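Local coordinates for proteasome assembly chaperone family protein (Pyrococcus furiosus DSM 3638, PDB 3WZ2) that is an archaeal homolog of proteasome-assembly chaperones and probably takes part in proteasome assembly or activation, at residues A20-Y26 / N79-A85; M46-V52 / P70-G76. All coordinates share one frame; numbering follows the deposited sequence.

Interaction 1: A20-Y26 / N79-A85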
ATOM      1  N   ALA B  20     -19.254 -24.679 -23.075  1.00 21.36           N
ATOM      2  CA  ALA B  20     -19.168 -23.298 -23.531  1.00 22.76           C
ATOM      3  C   ALA B  20     -18.040 -23.108 -24.520  1.00 21.66           C
ATOM      4  O   ALA B  20     -16.942 -23.694 -24.399  1.00 23.58           O
ATOM      5  CB  ALA B  20     -18.972 -22.390 -22.329  1.00 22.77           C
ATOM      6  N   ILE B  21     -18.304 -22.288 -25.518  1.00 20.95           N
ATOM      7  CA  ILE B  21     -17.266 -21.603 -26.245  1.00 19.55           C
ATOM      8  C   ILE B  21     -17.138 -20.214 -25.672  1.00 20.41           C
ATOM      9  O   ILE B  21     -18.064 -19.398 -25.768  1.00 18.15           O
ATOM     10  CB  ILE B  21     -17.588 -21.575 -27.738  1.00 20.33           C
ATOM     11  CG1 ILE B  21     -17.567 -23.007 -28.284  1.00 22.05           C
ATOM     12  CG2 ILE B  21     -16.594 -20.698 -28.494  1.00 20.23           C
ATOM     13  CD1 ILE B  21     -18.284 -23.162 -29.613  1.00 25.53           C
ATOM     14  N   PHE B  22     -15.975 -19.945 -25.062  1.00 19.68           N
ATOM     15  CA  PHE B  22     -15.756 -18.716 -24.306  1.00 18.04           C
ATOM     16  C   PHE B  22     -14.831 -17.831 -25.077  1.00 17.44           C
ATOM     17  O   PHE B  22     -13.716 -18.246 -25.416  1.00 17.73           O
ATOM     18  CB  PHE B  22     -15.116 -19.040 -22.970  1.00 18.79           C
ATOM     19  CG  PHE B  22     -14.928 -17.850 -22.082  1.00 17.46           C
ATOM     20  CD1 PHE B  22     -15.897 -17.503 -21.177  1.00 18.72           C
ATOM     21  CD2 PHE B  22     -13.767 -17.118 -22.113  1.00 17.80           C
ATOM     22  CE1 PHE B  22     -15.721 -16.420 -20.326  1.00 17.91           C
ATOM     23  CE2 PHE B  22     -13.577 -16.041 -21.266  1.00 17.64           C
ATOM     24  CZ  PHE B  22     -14.555 -15.697 -20.369  1.00 17.43           C
ATOM     25  N   ILE B  23     -15.283 -16.620 -25.357  1.00 16.81           N
ATOM     26  CA  ILE B  23     -14.507 -15.681 -26.139  1.00 18.34           C
ATOM     27  C   ILE B  23     -14.192 -14.467 -25.302  1.00 18.46           C
ATOM     28  O   ILE B  23     -15.102 -13.855 -24.751  1.00 18.20           O
ATOM     29  CB  ILE B  23     -15.306 -15.236 -27.353  1.00 20.70           C
ATOM     30  CG1 ILE B  23     -15.597 -16.452 -28.227  1.00 22.14           C
ATOM     31  CG2 ILE B  23     -14.546 -14.183 -28.134  1.00 20.93           C
ATOM     32  CD1 ILE B  23     -16.704 -16.201 -29.219  1.00 24.87           C
ATOM     33  N   GLU B  24     -12.917 -14.102 -25.207  1.00 16.30           N
ATOM     34  CA  GLU B  24     -12.522 -13.012 -24.330  1.00 17.80           C
ATOM     35  C   GLU B  24     -11.939 -11.872 -25.166  1.00 18.23           C
ATOM     36  O   GLU B  24     -11.074 -12.108 -25.988  1.00 20.10           O
ATOM     37  CB  GLU B  24     -11.464 -13.519 -23.333  1.00 18.69           C
ATOM     38  CG  GLU B  24     -10.759 -12.432 -22.557  1.00 19.48           C
ATOM     39  CD  GLU B  24      -9.503 -11.880 -23.239  1.00 20.63           C
ATOM     40  OE1 GLU B  24      -8.597 -12.660 -23.620  1.00 25.35           O
ATOM     41  OE2 GLU B  24      -9.360 -10.654 -23.294  1.00 20.71           O
ATOM     42  N   GLY B  25     -12.410 -10.651 -24.949  1.00 18.40           N
ATOM     43  CA  GLY B  25     -11.913  -9.487 -25.672  1.00 20.15           C
ATOM     44  C   GLY B  25     -11.718  -8.285 -24.765  1.00 20.87           C
ATOM     45  O   GLY B  25     -12.265  -7.217 -25.026  1.00 21.91           O
ATOM     46  N   TYR B  26     -10.909  -8.441 -23.724  1.00 18.85           N
ATOM     47  CA  TYR B  26     -10.650  -7.347 -22.785  1.00 19.61           C
ATOM     48  C   TYR B  26      -9.801  -6.259 -23.456  1.00 21.38           C
ATOM     49  O   TYR B  26      -9.135  -6.521 -24.451  1.00 21.34           O
ATOM     50  CB  TYR B  26      -9.949  -7.839 -21.509  1.00 19.35           C
ATOM     51  CG  TYR B  26     -10.879  -8.367 -20.401  1.00 19.70           C
ATOM     52  CD1 TYR B  26     -12.123  -8.882 -20.707  1.00 19.16           C
ATOM     53  CD2 TYR B  26     -10.496  -8.300 -19.050  1.00 18.78           C
ATOM     54  CE1 TYR B  26     -12.983  -9.339 -19.734  1.00 20.74           C
ATOM     55  CE2 TYR B  26     -11.345  -8.770 -18.059  1.00 20.62           C
ATOM     56  CZ  TYR B  26     -12.583  -9.298 -18.397  1.00 21.06           C
ATOM     57  OH  TYR B  26     -13.464  -9.777 -17.459  1.00 20.35           O
ATOM     58  N   ASN B  79     -24.358 -21.692 -26.855  1.00 28.24           N
ATOM     59  CA  ASN B  79     -23.191 -22.260 -26.171  1.00 30.04           C
ATOM     60  C   ASN B  79     -22.044 -21.256 -26.124  1.00 26.75           C
ATOM     61  O   ASN B  79     -20.953 -21.584 -25.696  1.00 29.47           O
ATOM     62  CB  ASN B  79     -22.769 -23.586 -26.830  1.00 31.77           C
ATOM     63  CG  ASN B  79     -22.473 -23.438 -28.319  1.00 38.11           C
ATOM     64  OD1 ASN B  79     -23.131 -22.665 -29.024  1.00 37.77           O
ATOM     65  ND2 ASN B  79     -21.468 -24.159 -28.803  1.00 40.31           N
ATOM     66  N   ILE B  80     -22.284 -20.031 -26.577  1.00 22.72           N
ATOM     67  CA  ILE B  80     -21.231 -19.045 -26.680  1.00 21.12           C
ATOM     68  C   ILE B  80     -21.327 -18.012 -25.565  1.00 20.52           C
ATOM     69  O   ILE B  80     -22.416 -17.503 -25.273  1.00 19.86           O
ATOM     70  CB  ILE B  80     -21.243 -18.334 -28.038  1.00 23.12           C
ATOM     71  CG1 ILE B  80     -21.090 -19.394 -29.130  1.00 24.90           C
ATOM     72  CG2 ILE B  80     -20.102 -17.328 -28.112  1.00 23.96           C
ATOM     73  CD1 ILE B  80     -21.201 -18.876 -30.522  1.00 25.92           C
ATOM     74  N   ILE B  81     -20.185 -17.712 -24.948  1.00 18.88           N
ATOM     75  CA  ILE B  81     -20.057 -16.642 -23.968  1.00 18.86           C
ATOM     76  C   ILE B  81     -19.005 -15.674 -24.466  1.00 19.91           C
ATOM     77  O   ILE B  81     -17.940 -16.094 -24.922  1.00 20.93           O
ATOM     78  CB  ILE B  81     -19.620 -17.174 -22.608  1.00 20.68           C
ATOM     79  CG1 ILE B  81     -20.619 -18.226 -22.087  1.00 21.89           C
ATOM     80  CG2 ILE B  81     -19.456 -16.040 -21.614  1.00 21.40           C
ATOM     81  CD1 ILE B  81     -20.169 -18.934 -20.840  1.00 23.22           C
ATOM     82  N   ILE B  82     -19.308 -14.379 -24.378  1.00 19.15           N
ATOM     83  CA  ILE B  82     -18.342 -13.319 -24.676  1.00 18.19           C
ATOM     84  C   ILE B  82     -18.097 -12.477 -23.451  1.00 17.97           C
ATOM     85  O   ILE B  82     -19.049 -12.022 -22.822  1.00 18.39           O
ATOM     86  CB  ILE B  82     -18.845 -12.436 -25.812  1.00 18.79           C
ATOM     87  CG1 ILE B  82     -18.962 -13.307 -27.058  1.00 20.23           C
ATOM     88  CG2 ILE B  82     -17.898 -11.285 -26.075  1.00 19.87           C
ATOM     89  CD1 ILE B  82     -19.397 -12.566 -28.275  1.00 22.48           C
ATOM     90  N   ALA B  83     -16.827 -12.268 -23.112  1.00 16.91           N
ATOM     91  CA  ALA B  83     -16.433 -11.499 -21.946  1.00 17.80           C
ATOM     92  C   ALA B  83     -15.893 -10.154 -22.368  1.00 18.44           C
ATOM     93  O   ALA B  83     -14.941 -10.096 -23.169  1.00 17.05           O
ATOM     94  CB  ALA B  83     -15.365 -12.264 -21.177  1.00 18.60           C
ATOM     95  N   ILE B  84     -16.421  -9.093 -21.757  1.00 18.66           N
ATOM     96  CA  ILE B  84     -16.113  -7.703 -22.123  1.00 19.82           C
ATOM     97  C   ILE B  84     -15.719  -6.962 -20.861  1.00 18.59           C
ATOM     98  O   ILE B  84     -16.253  -7.231 -19.795  1.00 18.60           O
ATOM     99  CB  ILE B  84     -17.381  -7.058 -22.752  1.00 24.42           C
ATOM    100  CG1 ILE B  84     -17.589  -7.696 -24.189  1.00 25.41           C
ATOM    101  CG2 ILE B  84     -17.310  -5.527 -22.727  1.00 23.89           C
ATOM    102  CD1 ILE B  84     -18.819  -7.273 -24.938  1.00 30.11           C
ATOM    103  N   ALA B  85     -14.810  -6.011 -20.985  1.00 19.02           N
ATOM    104  CA  ALA B  85     -14.517  -5.083 -19.921  1.00 20.77           C
ATOM    105  C   ALA B  85     -14.407  -3.661 -20.448  1.00 22.89           C
ATOM    106  O   ALA B  85     -13.689  -3.416 -21.404  1.00 24.70           O
ATOM    107  CB  ALA B  85     -13.211  -5.475 -19.233  1.00 20.69           C
TER
HETATM  108  O   HOH W   1     -13.801  -5.667 -23.530  1.00 20.14           O
HETATM  109  O   HOH W   2     -16.249  -9.799 -18.204  1.00 19.43           O
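F22 meets I81 and A83 obliquely on one face of two parallel strands, while I21 and I23 pack beside I80 and I82 on the other. Five backbone bonds zip 20-26 to 79-85, alternating in direction from I21 N to N79 O (2.7 Å) as far as G25 N to A83 O (3.1 Å). The middle is the tight part. With CG anti to its backbone N (chi1 -176°), F22 reaches along the strand until CZ lies 3.6 Å from A83 CB, and its CD1 flank meets I81 CG2; helix 91-107 covers this ring through I101 and L105. On the reverse face I23 CD1 leans back to I80 CG2 (3.7 Å).

The partly exposed N79 marks the more open end, its ND2 3.4 Å from I21 CD1, the two side chains side by side. Beyond the last direct bond, water 1 bridges G25 O and A85 N. Y26 covers this buried end: A85 CB sits 3.7 Å from the ring centroid, a CH-pi contact squarely over the face. E24 OE2 accepts the N-H of Y26, while OE1 is bonded to S115 and S160. Apolar side chains thus sandwich a regular run of backbone bonds, with a carboxylate and waters at the Y26 end.

Interaction 2: M46-V52 / P70-G76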
ATOM      1  N   MET B  46     -26.830 -11.036 -28.358  1.00 33.00           N
ATOM      2  CA  MET B  46     -26.626 -11.781 -27.126  1.00 32.17           C
ATOM      3  C   MET B  46     -27.351 -11.102 -25.980  1.00 28.11           C
ATOM      4  O   MET B  46     -27.506  -9.905 -25.987  1.00 26.94           O
ATOM      5  CB  MET B  46     -25.134 -11.905 -26.832  1.00 32.09           C
ATOM      6  CG  MET B  46     -24.425 -12.707 -27.902  1.00 32.16           C
ATOM      7  SD  MET B  46     -22.870 -13.371 -27.308  1.00 32.99           S
ATOM      8  CE  MET B  46     -22.562 -14.644 -28.495  1.00 38.21           C
ATOM      9  N   ASP B  47     -27.754 -11.879 -24.991  1.00 28.44           N
ATOM     10  CA  ASP B  47     -28.205 -11.340 -23.717  1.00 30.55           C
ATOM     11  C   ASP B  47     -27.036 -11.152 -22.770  1.00 30.49           C
ATOM     12  O   ASP B  47     -26.054 -11.902 -22.803  1.00 27.09           O
ATOM     13  CB  ASP B  47     -29.221 -12.287 -23.058  1.00 33.83           C
ATOM     14  CG  ASP B  47     -30.354 -12.668 -24.002  1.00 39.31           C
ATOM     15  OD1 ASP B  47     -30.993 -11.750 -24.572  1.00 44.61           O
ATOM     16  OD2 ASP B  47     -30.579 -13.882 -24.214  1.00 47.89           O
ATOM     17  N   LEU B  48     -27.174 -10.174 -21.884  1.00 28.36           N
ATOM     18  CA  LEU B  48     -26.343 -10.079 -20.712  1.00 29.29           C
ATOM     19  C   LEU B  48     -26.665 -11.239 -19.765  1.00 28.59           C
ATOM     20  O   LEU B  48     -27.788 -11.348 -19.312  1.00 25.64           O
ATOM     21  CB  LEU B  48     -26.607  -8.750 -20.025  1.00 30.18           C
ATOM     22  CG  LEU B  48     -25.821  -8.489 -18.748  1.00 31.43           C
ATOM     23  CD1 LEU B  48     -24.360  -8.315 -19.078  1.00 31.71           C
ATOM     24  CD2 LEU B  48     -26.350  -7.235 -18.064  1.00 33.40           C
ATOM     25  N   ILE B  49     -25.690 -12.105 -19.484  1.00 25.15           N
ATOM     26  CA  ILE B  49     -25.956 -13.273 -18.638  1.00 26.66           C
ATOM     27  C   ILE B  49     -25.211 -13.277 -17.295  1.00 24.71           C
ATOM     28  O   ILE B  49     -25.505 -14.095 -16.443  1.00 27.08           O
ATOM     29  CB  ILE B  49     -25.706 -14.611 -19.378  1.00 24.49           C
ATOM     30  CG1 ILE B  49     -24.255 -14.722 -19.877  1.00 23.94           C
ATOM     31  CG2 ILE B  49     -26.688 -14.763 -20.525  1.00 24.12           C
ATOM     32  CD1 ILE B  49     -23.837 -16.134 -20.254  1.00 22.88           C
ATOM     33  N   GLY B  50     -24.239 -12.395 -17.129  1.00 25.30           N
ATOM     34  CA  GLY B  50     -23.494 -12.327 -15.898  1.00 23.19           C
ATOM     35  C   GLY B  50     -22.468 -11.226 -15.867  1.00 22.91           C
ATOM     36  O   GLY B  50     -22.384 -10.410 -16.766  1.00 23.50           O
ATOM     37  N   TYR B  51     -21.679 -11.211 -14.795  1.00 23.14           N
ATOM     38  CA  TYR B  51     -20.730 -10.151 -14.576  1.00 23.28           C
ATOM     39  C   TYR B  51     -19.670 -10.592 -13.603  1.00 21.83           C
ATOM     40  O   TYR B  51     -19.819 -11.600 -12.918  1.00 22.94           O
ATOM     41  CB  TYR B  51     -21.446  -8.884 -14.082  1.00 27.06           C
ATOM     42  CG  TYR B  51     -22.281  -9.085 -12.830  1.00 29.26           C
ATOM     43  CD1 TYR B  51     -23.499  -9.738 -12.897  1.00 32.31           C
ATOM     44  CD2 TYR B  51     -21.855  -8.609 -11.608  1.00 34.30           C
ATOM     45  CE1 TYR B  51     -24.280  -9.921 -11.776  1.00 36.94           C
ATOM     46  CE2 TYR B  51     -22.634  -8.782 -10.468  1.00 36.46           C
ATOM     47  CZ  TYR B  51     -23.841  -9.448 -10.559  1.00 38.42           C
ATOM     48  OH  TYR B  51     -24.640  -9.631  -9.427  1.00 47.88           O
ATOM     49  N   VAL B  52     -18.609  -9.814 -13.533  1.00 21.17           N
ATOM     50  CA  VAL B  52     -17.614  -9.941 -12.500  1.00 22.31           C
ATOM     51  C   VAL B  52     -17.888  -8.946 -11.380  1.00 23.90           C
ATOM     52  O   VAL B  52     -18.151  -7.762 -11.608  1.00 24.07           O
ATOM     53  CB  VAL B  52     -16.236  -9.639 -13.039  1.00 22.32           C
ATOM     54  CG1 VAL B  52     -15.186  -9.843 -11.972  1.00 23.31           C
ATOM     55  CG2 VAL B  52     -15.958 -10.493 -14.254  1.00 23.69           C
ATOM     56  N   PRO B  70     -22.988  -3.592 -15.442  1.00 26.16           N
ATOM     57  CA  PRO B  70     -21.696  -3.436 -14.798  1.00 25.68           C
ATOM     58  C   PRO B  70     -20.588  -3.401 -15.823  1.00 23.88           C
ATOM     59  O   PRO B  70     -20.784  -3.796 -16.962  1.00 25.19           O
ATOM     60  CB  PRO B  70     -21.603  -4.669 -13.895  1.00 25.37           C
ATOM     61  CG  PRO B  70     -22.380  -5.690 -14.627  1.00 27.11           C
ATOM     62  CD  PRO B  70     -23.437  -4.994 -15.428  1.00 26.97           C
ATOM     63  N   PRO B  71     -19.431  -2.890 -15.430  1.00 21.95           N
ATOM     64  CA  PRO B  71     -18.368  -2.656 -16.387  1.00 21.44           C
ATOM     65  C   PRO B  71     -17.662  -3.905 -16.855  1.00 21.39           C
ATOM     66  O   PRO B  71     -17.051  -3.859 -17.917  1.00 21.38           O
ATOM     67  CB  PRO B  71     -17.393  -1.734 -15.624  1.00 21.41           C
ATOM     68  CG  PRO B  71     -17.688  -1.956 -14.197  1.00 21.29           C
ATOM     69  CD  PRO B  71     -19.134  -2.333 -14.105  1.00 21.18           C
ATOM     70  N   LEU B  72     -17.720  -5.001 -16.092  1.00 20.53           N
ATOM     71  CA  LEU B  72     -17.140  -6.275 -16.533  1.00 20.89           C
ATOM     72  C   LEU B  72     -18.239  -7.295 -16.654  1.00 20.94           C
ATOM     73  O   LEU B  72     -18.842  -7.672 -15.663  1.00 22.18           O
ATOM     74  CB  LEU B  72     -16.097  -6.774 -15.537  1.00 21.89           C
ATOM     75  CG  LEU B  72     -14.689  -6.324 -15.827  1.00 22.94           C
ATOM     76  CD1 LEU B  72     -14.520  -4.827 -15.610  1.00 22.45           C
ATOM     77  CD2 LEU B  72     -13.715  -7.092 -14.951  1.00 22.81           C
ATOM     78  N   ARG B  73     -18.576  -7.651 -17.875  1.00 19.73           N
ATOM     79  CA  ARG B  73     -19.797  -8.381 -18.106  1.00 21.90           C
ATOM     80  C   ARG B  73     -19.578  -9.534 -19.088  1.00 20.34           C
ATOM     81  O   ARG B  73     -18.601  -9.553 -19.830  1.00 21.36           O
ATOM     82  CB  ARG B  73     -20.974  -7.477 -18.552  1.00 24.46           C
ATOM     83  CG  ARG B  73     -20.620  -6.427 -19.538  1.00 25.71           C
ATOM     84  CD  ARG B  73     -21.736  -5.402 -19.764  1.00 28.20           C
ATOM     85  NE  ARG B  73     -21.365  -4.670 -20.959  1.00 25.28           N
ATOM     86  CZ  ARG B  73     -20.462  -3.723 -20.991  1.00 26.96           C
ATOM     87  NH1 ARG B  73     -19.851  -3.334 -19.873  1.00 32.04           N
ATOM     88  NH2 ARG B  73     -20.203  -3.110 -22.129  1.00 25.07           N
ATOM     89  N   PHE B  74     -20.505 -10.480 -19.038  1.00 20.58           N
ATOM     90  CA  PHE B  74     -20.540 -11.641 -19.919  1.00 20.13           C
ATOM     91  C   PHE B  74     -21.841 -11.650 -20.679  1.00 20.88           C
ATOM     92  O   PHE B  74     -22.917 -11.497 -20.090  1.00 21.78           O
ATOM     93  CB  PHE B  74     -20.434 -12.922 -19.102  1.00 19.46           C
ATOM     94  CG  PHE B  74     -19.178 -12.993 -18.289  1.00 19.96           C
ATOM     95  CD1 PHE B  74     -17.982 -13.326 -18.877  1.00 19.98           C
ATOM     96  CD2 PHE B  74     -19.195 -12.698 -16.928  1.00 21.85           C
ATOM     97  CE1 PHE B  74     -16.820 -13.379 -18.133  1.00 22.58           C
ATOM     98  CE2 PHE B  74     -18.025 -12.751 -16.179  1.00 22.91           C
ATOM     99  CZ  PHE B  74     -16.829 -13.075 -16.793  1.00 21.45           C
ATOM    100  N   TYR B  75     -21.736 -11.816 -21.999  1.00 21.38           N
ATOM    101  CA  TYR B  75     -22.876 -11.984 -22.864  1.00 21.59           C
ATOM    102  C   TYR B  75     -22.942 -13.406 -23.335  1.00 22.61           C
ATOM    103  O   TYR B  75     -21.919 -14.095 -23.415  1.00 22.93           O
ATOM    104  CB  TYR B  75     -22.754 -11.050 -24.059  1.00 24.38           C
ATOM    105  CG  TYR B  75     -22.888  -9.590 -23.719  1.00 24.70           C
ATOM    106  CD1 TYR B  75     -24.145  -8.999 -23.610  1.00 28.29           C
ATOM    107  CD2 TYR B  75     -21.789  -8.813 -23.498  1.00 25.86           C
ATOM    108  CE1 TYR B  75     -24.295  -7.668 -23.291  1.00 26.18           C
ATOM    109  CE2 TYR B  75     -21.918  -7.464 -23.179  1.00 28.81           C
ATOM    110  CZ  TYR B  75     -23.179  -6.909 -23.071  1.00 29.62           C
ATOM    111  OH  TYR B  75     -23.288  -5.587 -22.764  1.00 30.52           O
ATOM    112  N   GLY B  76     -24.143 -13.845 -23.660  1.00 22.08           N
ATOM    113  CA  GLY B  76     -24.411 -15.230 -23.914  1.00 23.72           C
ATOM    114  C   GLY B  76     -25.461 -15.409 -24.967  1.00 25.88           C
ATOM    115  O   GLY B  76     -26.442 -14.669 -25.014  1.00 27.44           O
TER
HETATM  116  O   HOH W   3     -18.167  -5.421 -13.057  1.00 17.47           O
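L48 and R73 meet at about a right angle on one face of an antiparallel pair, L48 CD1 resting 3.5 Å from R73 CB. The leucine CG is anti to its backbone N (chi1 179°), which carries CD1 over the rim of one face of the Y75 ring. R73 runs extended past it, and its NE gives a hydrogen bond to Y75 OH (2.8 Å) that lies nearly in the guanidinium plane. NH1 bonds P70 O and also forms a salt bridge with D86, so the buried guanidinium is held from several directions. On this same face Y51 CB abuts P70 CG (3.4 Å), the two side chains crossing at about a right angle. The Y51 ring makes an edge-to-face contact with W165 of the second subunit, which also packs on P70.

On the reverse face F74 turns its edge to the backbone of G50 and Y51, CD2 lying 3.6 Å from Y51 N. V52 and F74 cross obliquely, V52 CG2 lying 3.6 Å from F74 CE2. L12 and A83, from the flanking strands 11-13 and 80-85, also pack on F74.

I49 and G50 both face F74, a classic beta bulge: I49 N bonds F74 O (2.9 Å), G50 N reaches the same oxygen only weakly, and F74 N returns a bond to G50 O. The bulge shifts the register by one residue, and I49 swings its CD1 to G76 CA (3.8 Å), where glycine has no side chain in the way. Water 3 extends the ladder by linking V52 O to L72 N. The chemistry implies two unlike faces, one largely apolar round F74 and one where D86 probably balances the charge of R73, with Y51 and P70 joining the subunit interface.

Overall arrangement
Interactions 1 and 2 lie in one mixed sheet, their centres about 9 Å apart, with strand order 47-53, 72-77, 80-85, 21-24 across this part. Strands 72-77 and 80-85 follow each other in the chain as antiparallel neighbours and join the two contacts: I82 N and I84 N probably bond Y75 O and R73 O, and I84 CD1 packs on Y75 CE2. Along the chain 20-26 comes first, then both segments of interaction 2, then 79-85, so the 52-residue connection between the parallel strands carries helix 32-43 and the antiparallel part. The sheet thus passes from buried interaction 1, its centre about 7 Å from the chain centre, toward a flank that touches another subunit.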